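PDB 7AQH: endolysin 2638A from Staphylococcus phage 2638A, which degrades the peptidoglycan of its staphylococcal host to release new phage, with this chain being the endolysin's C-terminal SH3b cell wall-binding domain. Local coordinates for residues T28-P33 and E71-P76; P33-P38 and K56-V61. All blocks are in the same frame, centred on the assembly; numbering follows the deposited sequence.

Interaction 1 of 2, residues T28-P33 and E71-P76; sequences TRYKGP and ETVYMP
Strand 28-30 runs antiparallel to strand 72-76, their axes 4.8 Å apart at the closest, and the two are tied by one hydrogen-bonded pair, Arg29 with Tyr74. Arg29 N gives its hydrogen to Tyr74 O at 3.0 Å, and Tyr74 N returns a nearly straight bond (171°) to Arg29 O at 3.1 Å; both donors lie in the plane of the carbonyl they meet. The tight part is the Tyr74 ring. With CG anti to its own carbonyl carbon (chi1 -59°), the ring lies against the backbone of Gly32 and Pro33, which crosses one face. Pro33 CD makes a CH-pi contact there, 3.8 Å from the centroid of the Tyr74 ring, and Gly32 CA lies over the same face. On the sheet face that carries Tyr30 and Val73, Val73 CG1 presses against Thr28 CB, while Val73 CG2 rests 4.1 Å from Tyr30 CE1. Packing then thins toward Glu71, whose OE2 stays 3.7 Å from Tyr30 OH, carboxylate and ring 74° apart. Lys31 points away from strand 72-76. The end of the Arg29 chain also leads off, and Arg29 NH1 makes a weak hydrogen bond to His37 O. This is the pairing of strand 26-30 with strand 72-77 in the antiparallel sheet of the SH3b cell wall-binding domain.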
ATOM      1  N   THR A  28      -7.435   4.259  -0.920  1.00 46.69           N
ATOM      2  CA  THR A  28      -6.447   3.976  -1.949  1.00 43.65           C
ATOM      3  C   THR A  28      -6.134   5.239  -2.741  1.00 43.88           C
ATOM      4  O   THR A  28      -6.953   6.159  -2.828  1.00 45.00           O
ATOM      5  CB  THR A  28      -6.938   2.878  -2.897  1.00 41.97           C
ATOM      6  OG1 THR A  28      -8.135   3.315  -3.555  1.00 47.51           O
ATOM      7  CG2 THR A  28      -7.231   1.600  -2.123  1.00 40.02           C
ATOM      8  N   ARG A  29      -4.935   5.273  -3.319  1.00 43.90           N
ATOM      9  CA  ARG A  29      -4.430   6.446  -4.017  1.00 46.56           C
ATOM     10  C   ARG A  29      -3.980   6.064  -5.420  1.00 49.41           C
ATOM     11  O   ARG A  29      -3.700   4.898  -5.711  1.00 47.63           O
ATOM     12  CB  ARG A  29      -3.260   7.090  -3.257  1.00 47.52           C
ATOM     13  CG  ARG A  29      -3.586   7.512  -1.834  1.00 43.86           C
ATOM     14  CD  ARG A  29      -4.523   8.709  -1.801  1.00 45.83           C
ATOM     15  NE  ARG A  29      -4.927   9.050  -0.440  1.00 45.02           N
ATOM     16  CZ  ARG A  29      -5.676  10.102  -0.125  1.00 45.59           C
ATOM     17  NH1 ARG A  29      -6.105  10.922  -1.073  1.00 45.32           N
ATOM     18  NH2 ARG A  29      -5.995  10.334   1.141  1.00 51.40           N
ATOM     19  N   TYR A  30      -3.915   7.065  -6.295  1.00 47.62           N
ATOM     20  CA  TYR A  30      -3.363   6.890  -7.629  1.00 47.49           C
ATOM     21  C   TYR A  30      -1.900   7.340  -7.660  1.00 45.89           C
ATOM     22  O   TYR A  30      -1.363   7.875  -6.685  1.00 47.34           O
ATOM     23  CB  TYR A  30      -4.200   7.656  -8.664  1.00 48.75           C
ATOM     24  CG  TYR A  30      -5.531   7.009  -9.011  1.00 46.80           C
ATOM     25  CD1 TYR A  30      -5.588   5.723  -9.534  1.00 47.19           C
ATOM     26  CD2 TYR A  30      -6.730   7.689  -8.817  1.00 48.37           C
ATOM     27  CE1 TYR A  30      -6.801   5.128  -9.850  1.00 46.11           C
ATOM     28  CE2 TYR A  30      -7.947   7.099  -9.131  1.00 47.89           C
ATOM     29  CZ  TYR A  30      -7.976   5.821  -9.646  1.00 49.49           C
ATOM     30  OH  TYR A  30      -9.186   5.240  -9.956  1.00 53.47           O
ATOM     31  N   LYS A  31      -1.253   7.114  -8.807  1.00 47.37           N
ATOM     32  CA  LYS A  31       0.092   7.612  -9.087  1.00 49.73           C
ATOM     33  C   LYS A  31       1.157   6.937  -8.232  1.00 48.06           C
ATOM     34  O   LYS A  31       2.078   6.317  -8.774  1.00 54.94           O
ATOM     35  CB  LYS A  31       0.168   9.130  -8.919  1.00 49.20           C
ATOM     36  CG  LYS A  31      -0.679   9.922  -9.918  1.00 55.00           C
ATOM     37  CD  LYS A  31      -0.578  11.413  -9.645  1.00 59.48           C
ATOM     38  CE  LYS A  31       0.770  11.952 -10.129  1.00 64.55           C
ATOM     39  NZ  LYS A  31       0.807  13.435 -10.064  1.00 65.74           N
ATOM     40  N   GLY A  32       1.060   7.051  -6.908  1.00 47.38           N
ATOM     41  CA  GLY A  32       2.071   6.492  -6.038  1.00 46.41           C
ATOM     42  C   GLY A  32       1.661   6.313  -4.588  1.00 47.45           C
ATOM     43  O   GLY A  32       0.559   6.683  -4.170  1.00 43.51           O
ATOM     44  N   PRO A  33       2.568   5.735  -3.783  1.00 48.29           N
ATOM     45  CA  PRO A  33       2.309   5.469  -2.351  1.00 43.97           C
ATOM     46  C   PRO A  33       2.498   6.711  -1.489  1.00 51.55           C
ATOM     47  O   PRO A  33       3.382   6.796  -0.630  1.00 52.72           O
ATOM     48  CB  PRO A  33       3.338   4.379  -2.035  1.00 45.26           C
ATOM     49  CG  PRO A  33       4.502   4.731  -2.911  1.00 48.16           C
ATOM     50  CD  PRO A  33       3.900   5.260  -4.195  1.00 50.44           C
ATOM     51  N   GLU A  71      -4.719   1.100 -14.521  1.00 62.87           N
ATOM     52  CA  GLU A  71      -4.209   2.080 -13.580  1.00 57.21           C
ATOM     53  C   GLU A  71      -3.562   1.376 -12.396  1.00 54.22           C
ATOM     54  O   GLU A  71      -4.023   0.317 -11.965  1.00 54.34           O
ATOM     55  CB  GLU A  71      -5.361   2.949 -13.085  1.00 54.73           C
ATOM     56  CG  GLU A  71      -6.717   2.477 -13.589  1.00 60.10           C
ATOM     57  CD  GLU A  71      -7.604   3.608 -14.038  1.00 64.43           C
ATOM     58  OE1 GLU A  71      -7.259   4.259 -15.046  1.00 73.14           O
ATOM     59  OE2 GLU A  71      -8.636   3.854 -13.378  1.00 65.01           O
ATOM     60  N   THR A  72      -2.482   1.954 -11.881  1.00 54.75           N
ATOM     61  CA  THR A  72      -1.821   1.387 -10.715  1.00 53.01           C
ATOM     62  C   THR A  72      -2.379   2.055  -9.464  1.00 49.09           C
ATOM     63  O   THR A  72      -2.480   3.284  -9.404  1.00 47.70           O
ATOM     64  CB  THR A  72      -0.306   1.562 -10.790  1.00 51.75           C
ATOM     65  OG1 THR A  72       0.208   0.830 -11.909  1.00 57.23           O
ATOM     66  CG2 THR A  72       0.339   1.040  -9.517  1.00 48.83           C
ATOM     67  N   VAL A  73      -2.751   1.244  -8.476  1.00 48.55           N
ATOM     68  CA  VAL A  73      -3.330   1.729  -7.230  1.00 50.57           C
ATOM     69  C   VAL A  73      -2.428   1.326  -6.074  1.00 49.31           C
ATOM     70  O   VAL A  73      -1.964   0.182  -6.007  1.00 51.28           O
ATOM     71  CB  VAL A  73      -4.760   1.190  -7.011  1.00 50.62           C
ATOM     72  CG1 VAL A  73      -5.317   1.690  -5.686  1.00 44.87           C
ATOM     73  CG2 VAL A  73      -5.667   1.595  -8.164  1.00 46.08           C
ATOM     74  N   TYR A  74      -2.185   2.267  -5.166  1.00 47.61           N
ATOM     75  CA  TYR A  74      -1.356   2.044  -3.991  1.00 47.07           C
ATOM     76  C   TYR A  74      -2.216   2.112  -2.737  1.00 46.98           C
ATOM     77  O   TYR A  74      -3.097   2.971  -2.621  1.00 48.65           O
ATOM     78  CB  TYR A  74      -0.229   3.077  -3.910  1.00 46.73           C
ATOM     79  CG  TYR A  74       0.682   3.080  -5.116  1.00 48.09           C
ATOM     80  CD1 TYR A  74       0.335   3.767  -6.270  1.00 49.80           C
ATOM     81  CD2 TYR A  74       1.896   2.405  -5.095  1.00 49.77           C
ATOM     82  CE1 TYR A  74       1.165   3.773  -7.375  1.00 52.37           C
ATOM     83  CE2 TYR A  74       2.734   2.408  -6.195  1.00 51.63           C
ATOM     84  CZ  TYR A  74       2.364   3.095  -7.332  1.00 55.27           C
ATOM     85  OH  TYR A  74       3.193   3.102  -8.429  1.00 54.94           O
ATOM     86  N   MET A  75      -1.954   1.206  -1.794  1.00 44.92           N
ATOM     87  CA  MET A  75      -2.730   1.118  -0.568  1.00 45.35           C
ATOM     88  C   MET A  75      -1.793   1.008   0.629  1.00 43.73           C
ATOM     89  O   MET A  75      -0.858   0.187   0.612  1.00 43.52           O
ATOM     90  CB  MET A  75      -3.680  -0.086  -0.608  1.00 44.98           C
ATOM     91  CG  MET A  75      -4.674  -0.128   0.540  1.00 41.97           C
ATOM     92  SD  MET A  75      -5.342  -1.778   0.830  1.00 52.25           S
ATOM     93  CE  MET A  75      -5.879  -2.227  -0.816  1.00 52.81           C
ATOM     94  N   PRO A  76      -2.000   1.802   1.677  1.00 47.66           N
ATOM     95  CA  PRO A  76      -1.232   1.605   2.910  1.00 47.05           C
ATOM     96  C   PRO A  76      -1.730   0.387   3.670  1.00 44.96           C
ATOM     97  O   PRO A  76      -2.915   0.046   3.637  1.00 46.91           O
ATOM     98  CB  PRO A  76      -1.486   2.895   3.695  1.00 45.58           C
ATOM     99  CG  PRO A  76      -2.831   3.343   3.228  1.00 44.96           C
ATOM    100  CD  PRO A  76      -2.928   2.942   1.777  1.00 49.29           C
TER

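Interaction 2 of 2, residues P33-P38 and K56-V61; sequences PWTGHP and KFDGHV
Pro33, the first residue of segment 33-38, meets Phe57 with both its ring and its carbonyl. Pro33 CG lies 4.3 Å from Phe57 CB, and Pro33 O sits in the plane of the phenyl ring, at its edge, 3.3 Å from Phe57 CD1. Phe57 reaches this position with CG anti to its backbone N (chi1 -168°). Trp34 comes next, its CB also at the edge of the Phe57 ring, 4.2 Å from CE1. Trp34 CG is likewise anti to its backbone N, which turns the edge of the five-membered ring to the Asp58 side chain: Trp34 CD1 is 3.5 Å from Asp58 CG, with the carboxylate plane 80° from that of the indole. One indole face is covered from within the loop, where Gly36 N lies over its centre. Thr35 supplies the one hydrogen bond between the segments: Thr35 N donates to Asp58 OD2 at a long 3.3 Å, approaching from above the carboxylate plane, and Thr35 CB touches the same oxygen. Past Thr35 the loop turns away, its type I turn closed by His37 N bonding to Trp34 O. On the other segment, the type I' turn from Phe57 to His60 sets Asp58 at its tip, and His60 ND1 bonds to Asp58 O at 2.9 Å, which should steady that peptide. A single long, out-of-plane bond to a carboxylate at the surface, beside ring-edge contacts, is consistent with a weak, polar link between loop and hairpin.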
ATOM      1  N   PRO A  33       2.568   5.735  -3.783  1.00 48.29           N
ATOM      2  CA  PRO A  33       2.309   5.469  -2.351  1.00 43.97           C
ATOM      3  C   PRO A  33       2.498   6.711  -1.489  1.00 51.55           C
ATOM      4  O   PRO A  33       3.382   6.796  -0.630  1.00 52.72           O
ATOM      5  CB  PRO A  33       3.338   4.379  -2.035  1.00 45.26           C
ATOM      6  CG  PRO A  33       4.502   4.731  -2.911  1.00 48.16           C
ATOM      7  CD  PRO A  33       3.900   5.260  -4.195  1.00 50.44           C
ATOM      8  N   TRP A  34       1.641   7.704  -1.711  1.00 50.08           N
ATOM      9  CA  TRP A  34       1.734   8.974  -1.007  1.00 48.83           C
ATOM     10  C   TRP A  34       0.338   9.479  -0.683  1.00 49.60           C
ATOM     11  O   TRP A  34      -0.540   9.484  -1.550  1.00 47.01           O
ATOM     12  CB  TRP A  34       2.492  10.016  -1.835  1.00 46.50           C
ATOM     13  CG  TRP A  34       2.547  11.356  -1.177  1.00 50.84           C
ATOM     14  CD1 TRP A  34       2.940  11.626   0.100  1.00 50.88           C
ATOM     15  CD2 TRP A  34       2.185  12.611  -1.761  1.00 51.27           C
ATOM     16  NE1 TRP A  34       2.850  12.974   0.347  1.00 49.76           N
ATOM     17  CE2 TRP A  34       2.389  13.601  -0.780  1.00 48.45           C
ATOM     18  CE3 TRP A  34       1.713  12.994  -3.019  1.00 48.78           C
ATOM     19  CZ2 TRP A  34       2.136  14.950  -1.019  1.00 50.39           C
ATOM     20  CZ3 TRP A  34       1.462  14.333  -3.254  1.00 46.83           C
ATOM     21  CH2 TRP A  34       1.674  15.294  -2.258  1.00 49.20           C
ATOM     22  N   THR A  35       0.139   9.894   0.570  1.00 52.51           N
ATOM     23  CA  THR A  35      -1.169  10.372   1.000  1.00 50.24           C
ATOM     24  C   THR A  35      -1.623  11.597   0.217  1.00 48.40           C
ATOM     25  O   THR A  35      -2.830  11.849   0.127  1.00 49.87           O
ATOM     26  CB  THR A  35      -1.139  10.695   2.497  1.00 52.48           C
ATOM     27  OG1 THR A  35      -2.082   9.868   3.189  1.00 56.34           O
ATOM     28  CG2 THR A  35      -1.479  12.159   2.735  1.00 48.23           C
ATOM     29  N   GLY A  36      -0.690  12.362  -0.350  1.00 47.66           N
ATOM     30  CA  GLY A  36      -1.040  13.558  -1.093  1.00 45.83           C
ATOM     31  C   GLY A  36      -1.569  13.332  -2.492  1.00 48.22           C
ATOM     32  O   GLY A  36      -2.072  14.279  -3.104  1.00 45.09           O
ATOM     33  N   HIS A  37      -1.473  12.113  -3.016  1.00 49.04           N
ATOM     34  CA  HIS A  37      -1.958  11.834  -4.358  1.00 46.63           C
ATOM     35  C   HIS A  37      -3.480  11.733  -4.381  1.00 45.93           C
ATOM     36  O   HIS A  37      -4.122  11.569  -3.340  1.00 44.30           O
ATOM     37  CB  HIS A  37      -1.336  10.547  -4.889  1.00 45.70           C
ATOM     38  CG  HIS A  37       0.065  10.715  -5.389  1.00 45.84           C
ATOM     39  ND1 HIS A  37       1.007   9.710  -5.320  1.00 42.42           N
ATOM     40  CD2 HIS A  37       0.683  11.770  -5.972  1.00 46.72           C
ATOM     41  CE1 HIS A  37       2.145  10.140  -5.836  1.00 43.29           C
ATOM     42  NE2 HIS A  37       1.975  11.387  -6.239  1.00 49.16           N
ATOM     43  N   PRO A  38      -4.082  11.830  -5.565  1.00 46.29           N
ATOM     44  CA  PRO A  38      -5.542  11.728  -5.663  1.00 47.40           C
ATOM     45  C   PRO A  38      -6.043  10.380  -5.164  1.00 52.45           C
ATOM     46  O   PRO A  38      -5.394   9.348  -5.346  1.00 50.12           O
ATOM     47  CB  PRO A  38      -5.811  11.910  -7.161  1.00 45.71           C
ATOM     48  CG  PRO A  38      -4.600  12.619  -7.685  1.00 44.55           C
ATOM     49  CD  PRO A  38      -3.456  12.105  -6.869  1.00 48.37           C
ATOM     50  N   LYS A  56       7.500   1.359   0.818  1.00 52.35           N
ATOM     51  CA  LYS A  56       7.620   2.013   2.117  1.00 47.07           C
ATOM     52  C   LYS A  56       7.882   3.489   1.860  1.00 47.64           C
ATOM     53  O   LYS A  56       8.946   3.854   1.350  1.00 51.22           O
ATOM     54  CB  LYS A  56       8.740   1.394   2.956  1.00 48.64           C
ATOM     55  CG  LYS A  56       8.455  -0.020   3.433  1.00 50.17           C
ATOM     56  CD  LYS A  56       9.579  -0.538   4.320  1.00 53.80           C
ATOM     57  CE  LYS A  56      10.915  -0.510   3.596  1.00 57.86           C
ATOM     58  NZ  LYS A  56      12.014  -1.066   4.433  1.00 57.05           N
ATOM     59  N   PHE A  57       6.915   4.334   2.208  1.00 49.11           N
ATOM     60  CA  PHE A  57       6.999   5.754   1.900  1.00 46.62           C
ATOM     61  C   PHE A  57       5.903   6.489   2.655  1.00 46.38           C
ATOM     62  O   PHE A  57       4.868   5.908   2.990  1.00 47.92           O
ATOM     63  CB  PHE A  57       6.863   6.005   0.393  1.00 49.12           C
ATOM     64  CG  PHE A  57       7.229   7.399  -0.025  1.00 50.67           C
ATOM     65  CD1 PHE A  57       6.245   8.314  -0.364  1.00 48.33           C
ATOM     66  CD2 PHE A  57       8.553   7.800  -0.069  1.00 47.78           C
ATOM     67  CE1 PHE A  57       6.576   9.599  -0.747  1.00 49.95           C
ATOM     68  CE2 PHE A  57       8.891   9.084  -0.451  1.00 46.24           C
ATOM     69  CZ  PHE A  57       7.902   9.985  -0.790  1.00 47.23           C
ATOM     70  N   ASP A  58       6.146   7.772   2.911  1.00 47.68           N
ATOM     71  CA  ASP A  58       5.180   8.641   3.575  1.00 49.42           C
ATOM     72  C   ASP A  58       4.688   8.017   4.881  1.00 48.30           C
ATOM     73  O   ASP A  58       3.492   7.992   5.181  1.00 52.03           O
ATOM     74  CB  ASP A  58       4.012   8.966   2.641  1.00 50.31           C
ATOM     75  CG  ASP A  58       3.091  10.032   3.205  1.00 57.50           C
ATOM     76  OD1 ASP A  58       3.583  11.135   3.525  1.00 59.58           O
ATOM     77  OD2 ASP A  58       1.876   9.769   3.322  1.00 55.25           O
ATOM     78  N   GLY A  59       5.634   7.501   5.662  1.00 43.84           N
ATOM     79  CA  GLY A  59       5.309   6.964   6.968  1.00 43.75           C
ATOM     80  C   GLY A  59       4.428   5.736   6.967  1.00 46.24           C
ATOM     81  O   GLY A  59       3.840   5.412   8.001  1.00 46.39           O
ATOM     82  N   HIS A  60       4.316   5.039   5.838  1.00 44.54           N
ATOM     83  CA  HIS A  60       3.466   3.860   5.750  1.00 44.57           C
ATOM     84  C   HIS A  60       4.121   2.816   4.857  1.00 44.82           C
ATOM     85  O   HIS A  60       5.001   3.120   4.047  1.00 43.20           O
ATOM     86  CB  HIS A  60       2.075   4.202   5.197  1.00 45.42           C
ATOM     87  CG  HIS A  60       1.233   5.016   6.129  1.00 46.52           C
ATOM     88  ND1 HIS A  60       1.355   6.384   6.238  1.00 51.20           N
ATOM     89  CD2 HIS A  60       0.251   4.655   6.989  1.00 47.42           C
ATOM     90  CE1 HIS A  60       0.488   6.831   7.128  1.00 49.52           C
ATOM     91  NE2 HIS A  60      -0.194   5.803   7.599  1.00 48.42           N
ATOM     92  N   VAL A  61       3.674   1.573   5.019  1.00 47.32           N
ATOM     93  CA  VAL A  61       3.998   0.485   4.104  1.00 45.83           C
ATOM     94  C   VAL A  61       2.830   0.319   3.146  1.00 46.81           C
ATOM     95  O   VAL A  61       1.671   0.254   3.573  1.00 44.79           O
ATOM     96  CB  VAL A  61       4.282  -0.821   4.865  1.00 41.68           C
ATOM     97  CG1 VAL A  61       4.589  -1.947   3.889  1.00 44.86           C
ATOM     98  CG2 VAL A  61       5.433  -0.626   5.839  1.00 45.86           C
TER

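Overall arrangement
Pro33 belongs to both contacts and so joins them directly. Interaction 1 is partly buried and holds neighbouring strands of the sheet together through paired backbone bonds and apolar packing. Interaction 2 is a smaller surface contact, between the loop linking strands 26-30 and 39-43 and the hairpin of strands 53-57 and 60-66, and rests on a carboxylate and aromatic edges. Strand 60-66 also pairs with 72-77, so both contacts reach one sheet. They touch elsewhere as well, with Tyr30 N probably hydrogen-bonded to Pro38 O where the loop returns beside strand 26-30.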